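Local coordinates for protein transcriptional regulator (Saccharomonospora viridis, PDB 4KWA) that probably binds DNA as a TetR-family transcriptional repressor, with a helix-turn-helix domain and a ligand-binding domain that holds a choline ion in this crystal, at residues L10-A13 / W14-A18; N59-L62 / A63-Q67; T133-T136 / G137-Q140. All coordinates share one frame; numbering follows the deposited sequence.

Contact 1 of 3, residues L10-A13 / W14-A18; sequences LETA and WRLIA. With EDO (1,2-ethanediol), chain D.
R15 folds its side chain back over the preceding turn of the helix, so that its guanidinium slants across T12, with NH2 3.8 Å from OG1. The bend that turns it there is at the third torsion (chi3 49°), after a straight run from CA to CD. A water joins the two residues: it accepts from R15 NH2 at 2.7 Å and keeps a weaker link to T12 OG1, a hydroxyl whose stronger partner is the carbonyl of R8 one turn earlier. R15 NE points the other way, giving a hydrogen bond of 3.0 Å to O1 of a 1,2-ethanediol, probably a crystallisation additive, which lies at the edge of the guanidinium. Also one turn apart, T12 and L16 run side by side, CG2 against CD1 at 4.1 Å. On the apolar flank I17 lays CG1 close against the carbonyl oxygen of A13, while its CD1 reaches the A13 methyl CB at 4.2 Å. The backbone bond between these two, I17 N to A13 O, is short at 2.8 Å; the one from R15 N to E11 O is weak at 3.4 Å. E11 itself turns to a salt bridge with R7. Helix 2-20, the first of the DNA-binding domain, is thus packed on several fronts: A13 and L16 meet I30 of helix 27-34, A13 also touches I51 of helix 48-71, and W14 packs its indole on A55 and L56 of that helix and on V101 of helix 94-109 in the ligand-binding domain.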
ATOM      1  N   LEU A  10     -16.472  -3.284 -18.701  1.00 28.83           N
ATOM      2  CA  LEU A  10     -15.801  -2.709 -17.530  1.00 29.42           C
ATOM      3  C   LEU A  10     -16.089  -3.378 -16.248  1.00 24.50           C
ATOM      4  O   LEU A  10     -15.203  -3.572 -15.436  1.00 29.87           O
ATOM      5  CB  LEU A  10     -16.105  -1.213 -17.419  1.00 31.05           C
ATOM      6  CG  LEU A  10     -15.547  -0.376 -18.544  1.00 32.95           C
ATOM      7  CD1 LEU A  10     -16.032   1.035 -18.323  1.00 36.75           C
ATOM      8  CD2 LEU A  10     -14.051  -0.434 -18.635  1.00 34.85           C
ATOM      9  N   GLU A  11     -17.326  -3.784 -16.065  1.00 29.05           N
ATOM     10  CA  GLU A  11     -17.690  -4.510 -14.825  1.00 29.42           C
ATOM     11  C   GLU A  11     -16.983  -5.846 -14.721  1.00 29.80           C
ATOM     12  O   GLU A  11     -16.429  -6.182 -13.658  1.00 31.50           O
ATOM     13  CB  GLU A  11     -19.183  -4.717 -14.767  1.00 37.47           C
ATOM     14  CG  GLU A  11     -19.623  -5.140 -13.380  1.00 49.45           C
ATOM     15  CD  GLU A  11     -21.117  -4.890 -13.143  1.00 59.71           C
ATOM     16  OE1 GLU A  11     -21.787  -4.373 -14.069  1.00 70.58           O
ATOM     17  OE2 GLU A  11     -21.609  -5.152 -12.016  1.00 80.59           O
ATOM     18  N   THR A  12     -16.953  -6.553 -15.826  1.00 30.58           N
ATOM     19  CA  THR A  12     -16.267  -7.845 -15.936  1.00 32.16           C
ATOM     20  C   THR A  12     -14.747  -7.651 -15.746  1.00 29.10           C
ATOM     21  O   THR A  12     -14.118  -8.368 -14.908  1.00 24.23           O
ATOM     22  CB  THR A  12     -16.650  -8.576 -17.258  1.00 31.77           C
ATOM     23  OG1 THR A  12     -18.052  -8.842 -17.285  1.00 41.70           O
ATOM     24  CG2 THR A  12     -15.926  -9.840 -17.398  1.00 31.99           C
ATOM     25  N   ALA A  13     -14.148  -6.705 -16.508  1.00 29.09           N
ATOM     26  CA  ALA A  13     -12.697  -6.408 -16.345  1.00 31.68           C
ATOM     27  C   ALA A  13     -12.291  -6.060 -14.938  1.00 29.73           C
ATOM     28  O   ALA A  13     -11.267  -6.570 -14.460  1.00 27.10           O
ATOM     29  CB  ALA A  13     -12.219  -5.348 -17.329  1.00 29.42           C
ATOM     30  N   TRP A  14     -13.098  -5.251 -14.214  1.00 27.40           N
ATOM     31  CA  TRP A  14     -12.796  -4.883 -12.825  1.00 31.08           C
ATOM     32  C   TRP A  14     -12.651  -6.054 -11.888  1.00 24.28           C
ATOM     33  O   TRP A  14     -11.639  -6.219 -11.181  1.00 24.34           O
ATOM     34  CB  TRP A  14     -13.893  -3.960 -12.257  1.00 29.78           C
ATOM     35  CG  TRP A  14     -13.610  -3.469 -10.835  1.00 33.12           C
ATOM     36  CD1 TRP A  14     -14.110  -3.964  -9.618  1.00 37.91           C
ATOM     37  CD2 TRP A  14     -12.773  -2.353 -10.498  1.00 35.42           C
ATOM     38  NE1 TRP A  14     -13.572  -3.216  -8.578  1.00 40.05           N
ATOM     39  CE2 TRP A  14     -12.784  -2.214  -9.096  1.00 45.22           C
ATOM     40  CE3 TRP A  14     -12.006  -1.479 -11.255  1.00 37.88           C
ATOM     41  CZ2 TRP A  14     -12.051  -1.205  -8.424  1.00 37.95           C
ATOM     42  CZ3 TRP A  14     -11.278  -0.452 -10.594  1.00 42.23           C
ATOM     43  CH2 TRP A  14     -11.325  -0.331  -9.171  1.00 45.88           C
ATOM     44  N   ARG A  15     -13.619  -6.962 -12.005  1.00 27.10           N
ATOM     45  CA  ARG A  15     -13.656  -8.177 -11.214  1.00 30.58           C
ATOM     46  C   ARG A  15     -12.489  -9.146 -11.516  1.00 27.07           C
ATOM     47  O   ARG A  15     -11.816  -9.628 -10.584  1.00 27.69           O
ATOM     48  CB  ARG A  15     -15.037  -8.821 -11.361  1.00 27.15           C
ATOM     49  CG  ARG A  15     -15.239 -10.066 -10.494  1.00 31.15           C
ATOM     50  CD  ARG A  15     -16.585 -10.683 -10.627  1.00 31.45           C
ATOM     51  NE  ARG A  15     -17.068 -10.915 -11.980  1.00 35.34           N
ATOM     52  CZ  ARG A  15     -17.898 -10.068 -12.558  1.00 32.58           C
ATOM     53  NH1 ARG A  15     -18.235  -8.970 -11.896  1.00 47.89           N
ATOM     54  NH2 ARG A  15     -18.310 -10.250 -13.765  1.00 37.09           N
ATOM     55  N   LEU A  16     -12.184  -9.299 -12.807  1.00 27.95           N
ATOM     56  CA  LEU A  16     -11.073 -10.125 -13.221  1.00 31.61           C
ATOM     57  C   LEU A  16      -9.718  -9.542 -12.777  1.00 25.51           C
ATOM     58  O   LEU A  16      -8.848 -10.268 -12.274  1.00 30.21           O
ATOM     59  CB  LEU A  16     -11.147 -10.371 -14.721  1.00 29.97           C
ATOM     60  CG  LEU A  16     -12.316 -11.165 -15.314  1.00 27.20           C
ATOM     61  CD1 LEU A  16     -12.190 -11.320 -16.843  1.00 28.72           C
ATOM     62  CD2 LEU A  16     -12.308 -12.523 -14.600  1.00 33.83           C
ATOM     63  N   ILE A  17      -9.596  -8.249 -12.904  1.00 26.85           N
ATOM     64  CA  ILE A  17      -8.371  -7.541 -12.518  1.00 28.32           C
ATOM     65  C   ILE A  17      -8.191  -7.686 -10.973  1.00 25.84           C
ATOM     66  O   ILE A  17      -7.118  -7.946 -10.488  1.00 28.08           O
ATOM     67  CB  ILE A  17      -8.467  -6.062 -12.946  1.00 30.54           C
ATOM     68  CG1 ILE A  17      -8.303  -5.943 -14.466  1.00 28.86           C
ATOM     69  CG2 ILE A  17      -7.373  -5.223 -12.241  1.00 34.83           C
ATOM     70  CD1 ILE A  17      -8.711  -4.627 -15.076  1.00 30.69           C
ATOM     71  N   ALA A  18      -9.272  -7.532 -10.228  1.00 30.08           N
ATOM     72  CA  ALA A  18      -9.238  -7.697  -8.767  1.00 29.72           C
ATOM     73  C   ALA A  18      -8.831  -9.061  -8.320  1.00 32.52           C
ATOM     74  O   ALA A  18      -7.961  -9.264  -7.454  1.00 28.39           O
ATOM     75  CB  ALA A  18     -10.607  -7.370  -8.216  1.00 28.19           C
TER
HETATM   76  C1  EDO D 302     -15.006 -13.883 -11.630  1.00 44.15           C
HETATM   77  O1  EDO D 302     -15.771 -13.427 -12.877  1.00 44.27           O
HETATM   78  C2  EDO D 302     -13.572 -13.357 -11.473  1.00 46.20           C
HETATM   79  O2  EDO D 302     -12.396 -14.250 -11.400  1.00 47.52           O
HETATM   80  O   HOH W   1     -19.880  -8.179 -14.471  1.00 48.18           O

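Contact 2 of 3, residues N59-L62 / A63-Q67; sequences NVKL and AFDRQ
A63 sets its methyl CB 3.4 Å from the carbonyl oxygen of N59, on the closely packed flank of this helical turn, and the R66 guanidinium turns one face to A63, whose CA sits 3.9 Å above the centre of the guanidinium plane. R66 is brought alongside by a bend at its third torsion (chi3 -51°). E98 gathers the polar ends here: its OE2 forms a salt bridge with R66 NH2 and accepts a hydrogen bond from N59 ND2, tying two residues of helix 48-71 to a single carboxylate. N59 OD1, by contrast, is buried without a polar partner, its nearest neighbour across the turn being A63 CB at 4.5 Å.

The solvent side is looser. K61 and D65, one turn apart and both exposed, approach without forming a salt bridge: NZ and OD1 remain 4.1 Å apart. A water bridges them, accepting from K61 NZ at 3.1 Å and donating to D65 OD1 at 2.5 Å, and it lies at the edge of the F64 ring. Bends near the end of the lysine chain swing its amine toward this water. The D65 carboxylate stays near the backbone, with CG 3.3 Å from K61 O. Beneath both sides the helix keeps a regular ladder, each N-H from A63 to R66 bonding to the carbonyl four residues back.

Helix 48-71 joins the DNA-binding and ligand-binding parts of the chain. N59 and V60 press on W102 of helix 94-109, V60 also meets L118 and A122 of helix 113-139, F64 makes a cation-pi contact with R125, and Q67 touches T129 of that same helix.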
ATOM      1  N   ASN A  59     -15.353   2.860 -11.299  1.00 30.17           N
ATOM      2  CA  ASN A  59     -15.446   2.450  -9.934  1.00 31.96           C
ATOM      3  C   ASN A  59     -15.351   3.600  -8.973  1.00 28.90           C
ATOM      4  O   ASN A  59     -15.971   3.561  -7.908  1.00 31.90           O
ATOM      5  CB  ASN A  59     -14.374   1.403  -9.641  1.00 33.99           C
ATOM      6  CG  ASN A  59     -14.334   1.057  -8.205  1.00 37.52           C
ATOM      7  OD1 ASN A  59     -13.643   1.764  -7.424  1.00 38.58           O
ATOM      8  ND2 ASN A  59     -15.223   0.171  -7.797  1.00 41.57           N
ATOM      9  N   VAL A  60     -14.534   4.595  -9.279  1.00 35.25           N
ATOM     10  CA  VAL A  60     -14.394   5.769  -8.361  1.00 35.69           C
ATOM     11  C   VAL A  60     -15.750   6.405  -8.265  1.00 35.92           C
ATOM     12  O   VAL A  60     -16.161   6.800  -7.176  1.00 31.44           O
ATOM     13  CB  VAL A  60     -13.334   6.776  -8.851  1.00 31.97           C
ATOM     14  CG1 VAL A  60     -13.510   8.217  -8.297  1.00 33.68           C
ATOM     15  CG2 VAL A  60     -11.949   6.201  -8.646  1.00 35.99           C
ATOM     16  N   LYS A  61     -16.465   6.495  -9.377  1.00 30.14           N
ATOM     17  CA  LYS A  61     -17.825   7.046  -9.316  1.00 33.66           C
ATOM     18  C   LYS A  61     -18.809   6.194  -8.504  1.00 34.21           C
ATOM     19  O   LYS A  61     -19.628   6.696  -7.761  1.00 34.53           O
ATOM     20  CB  LYS A  61     -18.355   7.196 -10.738  1.00 32.01           C
ATOM     21  CG  LYS A  61     -19.855   7.387 -10.837  1.00 44.21           C
ATOM     22  CD  LYS A  61     -20.313   7.972 -12.152  1.00 49.06           C
ATOM     23  CE  LYS A  61     -20.455   9.482 -12.018  1.00 64.39           C
ATOM     24  NZ  LYS A  61     -21.582   9.859 -11.106  1.00 59.33           N
ATOM     25  N   LEU A  62     -18.839   4.887  -8.740  1.00 29.47           N
ATOM     26  CA  LEU A  62     -19.705   4.016  -7.977  1.00 31.37           C
ATOM     27  C   LEU A  62     -19.437   4.203  -6.507  1.00 30.16           C
ATOM     28  O   LEU A  62     -20.376   4.233  -5.672  1.00 30.54           O
ATOM     29  CB  LEU A  62     -19.354   2.530  -8.290  1.00 41.20           C
ATOM     30  CG  LEU A  62     -19.751   1.979  -9.667  1.00 46.65           C
ATOM     31  CD1 LEU A  62     -19.090   0.623  -9.885  1.00 48.75           C
ATOM     32  CD2 LEU A  62     -21.275   1.932  -9.847  1.00 47.24           C
ATOM     33  N   ALA A  63     -18.159   4.272  -6.176  1.00 28.05           N
ATOM     34  CA  ALA A  63     -17.734   4.317  -4.741  1.00 33.75           C
ATOM     35  C   ALA A  63     -18.135   5.612  -4.046  1.00 32.37           C
ATOM     36  O   ALA A  63     -18.526   5.611  -2.895  1.00 30.98           O
ATOM     37  CB  ALA A  63     -16.247   4.067  -4.602  1.00 37.01           C
ATOM     38  N   PHE A  64     -18.096   6.694  -4.790  1.00 29.00           N
ATOM     39  CA  PHE A  64     -18.519   7.947  -4.287  1.00 30.13           C
ATOM     40  C   PHE A  64     -20.066   8.022  -4.175  1.00 30.47           C
ATOM     41  O   PHE A  64     -20.619   8.473  -3.176  1.00 29.27           O
ATOM     42  CB  PHE A  64     -17.960   9.031  -5.170  1.00 35.70           C
ATOM     43  CG  PHE A  64     -18.405  10.395  -4.745  1.00 36.26           C
ATOM     44  CD1 PHE A  64     -17.799  11.024  -3.672  1.00 47.53           C
ATOM     45  CD2 PHE A  64     -19.428  11.039  -5.437  1.00 43.21           C
ATOM     46  CE1 PHE A  64     -18.238  12.288  -3.255  1.00 42.82           C
ATOM     47  CE2 PHE A  64     -19.833  12.295  -5.049  1.00 48.49           C
ATOM     48  CZ  PHE A  64     -19.234  12.906  -3.960  1.00 40.21           C
ATOM     49  N   ASP A  65     -20.783   7.412  -5.132  1.00 33.39           N
ATOM     50  CA  ASP A  65     -22.214   7.353  -5.018  1.00 37.64           C
ATOM     51  C   ASP A  65     -22.608   6.562  -3.717  1.00 35.18           C
ATOM     52  O   ASP A  65     -23.543   6.927  -2.973  1.00 31.56           O
ATOM     53  CB  ASP A  65     -22.788   6.680  -6.248  1.00 37.92           C
ATOM     54  CG  ASP A  65     -22.831   7.575  -7.434  1.00 51.74           C
ATOM     55  OD1 ASP A  65     -22.672   8.817  -7.275  1.00 44.57           O
ATOM     56  OD2 ASP A  65     -23.131   7.024  -8.520  1.00 45.66           O
ATOM     57  N   ARG A  66     -21.888   5.476  -3.456  1.00 32.93           N
ATOM     58  CA  ARG A  66     -22.127   4.615  -2.303  1.00 31.45           C
ATOM     59  C   ARG A  66     -21.946   5.483  -1.016  1.00 29.87           C
ATOM     60  O   ARG A  66     -22.741   5.450  -0.061  1.00 33.80           O
ATOM     61  CB  ARG A  66     -21.067   3.451  -2.335  1.00 33.50           C
ATOM     62  CG  ARG A  66     -21.016   2.482  -1.170  1.00 39.31           C
ATOM     63  CD  ARG A  66     -19.745   1.608  -1.240  1.00 39.91           C
ATOM     64  NE  ARG A  66     -19.596   0.997  -2.556  1.00 37.72           N
ATOM     65  CZ  ARG A  66     -18.430   0.740  -3.156  1.00 34.64           C
ATOM     66  NH1 ARG A  66     -17.276   1.015  -2.559  1.00 37.76           N
ATOM     67  NH2 ARG A  66     -18.423   0.197  -4.360  1.00 37.75           N
ATOM     68  N   GLN A  67     -20.886   6.277  -1.026  1.00 28.62           N
ATOM     69  CA  GLN A  67     -20.554   7.090   0.120  1.00 27.79           C
ATOM     70  C   GLN A  67     -21.692   8.076   0.361  1.00 27.11           C
ATOM     71  O   GLN A  67     -22.198   8.267   1.500  1.00 30.23           O
ATOM     72  CB  GLN A  67     -19.248   7.815  -0.161  1.00 31.68           C
ATOM     73  CG  GLN A  67     -18.788   8.691   0.939  1.00 29.63           C
ATOM     74  CD  GLN A  67     -17.638   9.515   0.547  1.00 35.10           C
ATOM     75  OE1 GLN A  67     -16.495   9.066   0.554  1.00 33.03           O
ATOM     76  NE2 GLN A  67     -17.909  10.783   0.338  1.00 34.90           N
TER
HETATM   77  O   HOH W   2     -20.677  10.155  -8.118  1.00 51.23           O

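Contact 3 of 3, residues T133-T136 / G137-Q140; sequences TIRT and GQKQ
With its first torsion at -70°, Q140 turns CG back beside its own backbone N and over T136, bringing CG to 3.2 Å from T136 O. The T136 methyl, anti to its amide nitrogen, points the same way as the glutamine chain, and CG2 meets Q140 NE2 at 3.7 Å. Both ends of the Q140 amide are held outside the turn, NE2 by the carbonyl of A75 and OE1 by the amide of A77. Q138 lies on another side of the helix and crosses I134 at a slant: its NE2 is 3.7 Å from I134 CG2, while OE1 rests 3.6 Å from R135 CA. That NE2 donates to the carbonyls of both R144 and Q146, so the amide anchors the chain that follows the helix. R135 reaches a salt bridge with D149. The backbone continues in i to i+4 bonds up to Q140 N on T136 O, 2.8 Å long, and G137 is joined by a backbone bond to F143. These bonds mark the C-terminal part of helix 113-139, with Q138 and G137 holding the segment that follows and Q140 reaching the start of helix 77-86, in the all-helical ligand-binding domain of a TetR-family regulator.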
ATOM      1  N   THR A 133     -14.849  16.486   7.506  1.00 24.16           N
ATOM      2  CA  THR A 133     -15.578  15.845   8.625  1.00 25.25           C
ATOM      3  C   THR A 133     -14.980  16.206  10.008  1.00 28.91           C
ATOM      4  O   THR A 133     -15.682  16.460  11.000  1.00 29.74           O
ATOM      5  CB  THR A 133     -15.587  14.366   8.380  1.00 23.43           C
ATOM      6  OG1 THR A 133     -16.143  14.202   7.042  1.00 27.48           O
ATOM      7  CG2 THR A 133     -16.466  13.575   9.445  1.00 31.29           C
ATOM      8  N   ILE A 134     -13.657  16.193  10.056  1.00 26.85           N
ATOM      9  CA  ILE A 134     -12.940  16.607  11.241  1.00 27.48           C
ATOM     10  C   ILE A 134     -13.318  18.011  11.650  1.00 30.87           C
ATOM     11  O   ILE A 134     -13.663  18.190  12.833  1.00 28.18           O
ATOM     12  CB  ILE A 134     -11.416  16.387  11.071  1.00 28.10           C
ATOM     13  CG1 ILE A 134     -11.181  14.873  11.003  1.00 27.41           C
ATOM     14  CG2 ILE A 134     -10.652  16.994  12.216  1.00 30.03           C
ATOM     15  CD1 ILE A 134      -9.835  14.504  10.399  1.00 37.13           C
ATOM     16  N   ARG A 135     -13.277  18.990  10.726  1.00 25.98           N
ATOM     17  CA  ARG A 135     -13.633  20.365  11.077  1.00 31.69           C
ATOM     18  C   ARG A 135     -15.109  20.486  11.491  1.00 28.15           C
ATOM     19  O   ARG A 135     -15.488  21.283  12.333  1.00 30.14           O
ATOM     20  CB  ARG A 135     -13.309  21.307   9.882  1.00 29.20           C
ATOM     21  CG  ARG A 135     -11.837  21.288   9.543  1.00 32.15           C
ATOM     22  CD  ARG A 135     -11.528  22.216   8.359  1.00 34.92           C
ATOM     23  NE  ARG A 135     -10.178  22.137   7.801  1.00 49.20           N
ATOM     24  CZ  ARG A 135      -9.922  21.576   6.613  1.00 36.93           C
ATOM     25  NH1 ARG A 135     -10.952  21.116   5.814  1.00 42.25           N
ATOM     26  NH2 ARG A 135      -8.704  21.576   6.169  1.00 52.44           N
ATOM     27  N   THR A 136     -15.999  19.669  10.946  1.00 31.26           N
ATOM     28  CA  THR A 136     -17.372  19.762  11.470  1.00 26.90           C
ATOM     29  C   THR A 136     -17.456  19.271  12.948  1.00 30.78           C
ATOM     30  O   THR A 136     -18.137  19.922  13.770  1.00 33.72           O
ATOM     31  CB  THR A 136     -18.364  18.961  10.582  1.00 36.91           C
ATOM     32  OG1 THR A 136     -18.278  19.389   9.239  1.00 34.90           O
ATOM     33  CG2 THR A 136     -19.795  19.111  10.997  1.00 35.13           C
ATOM     34  N   GLY A 137     -16.873  18.123  13.241  1.00 33.32           N
ATOM     35  CA  GLY A 137     -16.887  17.562  14.620  1.00 32.69           C
ATOM     36  C   GLY A 137     -16.201  18.530  15.581  1.00 33.85           C
ATOM     37  O   GLY A 137     -16.537  18.608  16.787  1.00 32.12           O
ATOM     38  N   GLN A 138     -15.205  19.279  15.068  1.00 32.98           N
ATOM     39  CA  GLN A 138     -14.537  20.272  15.868  1.00 31.81           C
ATOM     40  C   GLN A 138     -15.513  21.368  16.178  1.00 35.72           C
ATOM     41  O   GLN A 138     -15.620  21.751  17.354  1.00 35.38           O
ATOM     42  CB  GLN A 138     -13.293  20.815  15.164  1.00 29.86           C
ATOM     43  CG  GLN A 138     -12.153  19.826  15.233  1.00 29.91           C
ATOM     44  CD  GLN A 138     -10.917  20.218  14.396  1.00 32.45           C
ATOM     45  OE1 GLN A 138     -10.995  20.975  13.423  1.00 33.27           O
ATOM     46  NE2 GLN A 138      -9.837  19.623  14.716  1.00 30.01           N
ATOM     47  N   LYS A 139     -16.228  21.855  15.170  1.00 36.23           N
ATOM     48  CA  LYS A 139     -17.245  22.943  15.405  1.00 34.16           C
ATOM     49  C   LYS A 139     -18.392  22.481  16.350  1.00 40.12           C
ATOM     50  O   LYS A 139     -18.917  23.254  17.189  1.00 36.92           O
ATOM     51  CB  LYS A 139     -17.806  23.455  14.098  1.00 46.68           C
ATOM     52  CG  LYS A 139     -18.656  24.732  14.246  1.00 49.39           C
ATOM     53  CD  LYS A 139     -19.086  25.400  12.929  1.00 59.25           C
ATOM     54  CE  LYS A 139     -20.017  24.599  12.008  1.00 70.30           C
ATOM     55  NZ  LYS A 139     -19.407  23.523  11.152  1.00 80.22           N
ATOM     56  N   GLN A 140     -18.833  21.232  16.160  1.00 38.52           N
ATOM     57  CA  GLN A 140     -19.871  20.612  16.987  1.00 36.66           C
ATOM     58  C   GLN A 140     -19.381  20.354  18.456  1.00 42.94           C
ATOM     59  O   GLN A 140     -20.183  19.989  19.325  1.00 40.57           O
ATOM     60  CB  GLN A 140     -20.307  19.268  16.338  1.00 41.66           C
ATOM     61  CG  GLN A 140     -21.087  19.437  15.026  1.00 37.17           C
ATOM     62  CD  GLN A 140     -21.588  18.110  14.454  1.00 41.15           C
ATOM     63  OE1 GLN A 140     -21.248  17.058  14.935  1.00 33.27           O
ATOM     64  NE2 GLN A 140     -22.440  18.179  13.457  1.00 37.41           N
TER

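How the contacts relate
The contacts come in series, each within one helix: contact 1 on helix 2-20, contact 2 on helix 48-71, contact 3 near the end of helix 113-139. Contacts 1 and 2 have centres about 16 Å apart and touch, the indole of W14 packing on N59. Contact 3 lies about 23 Å from contact 2 and about 37 Å from contact 1, centre to centre, across the chain's centre from the latter. The series runs from the DNA-binding to the ligand-binding domain of this TetR-like part of a longer protein. The choline pocket (Q88, W99, D160) is near but separate: its ligand lies about 7 Å from the V60 side chain and about 9 Å from that of W14.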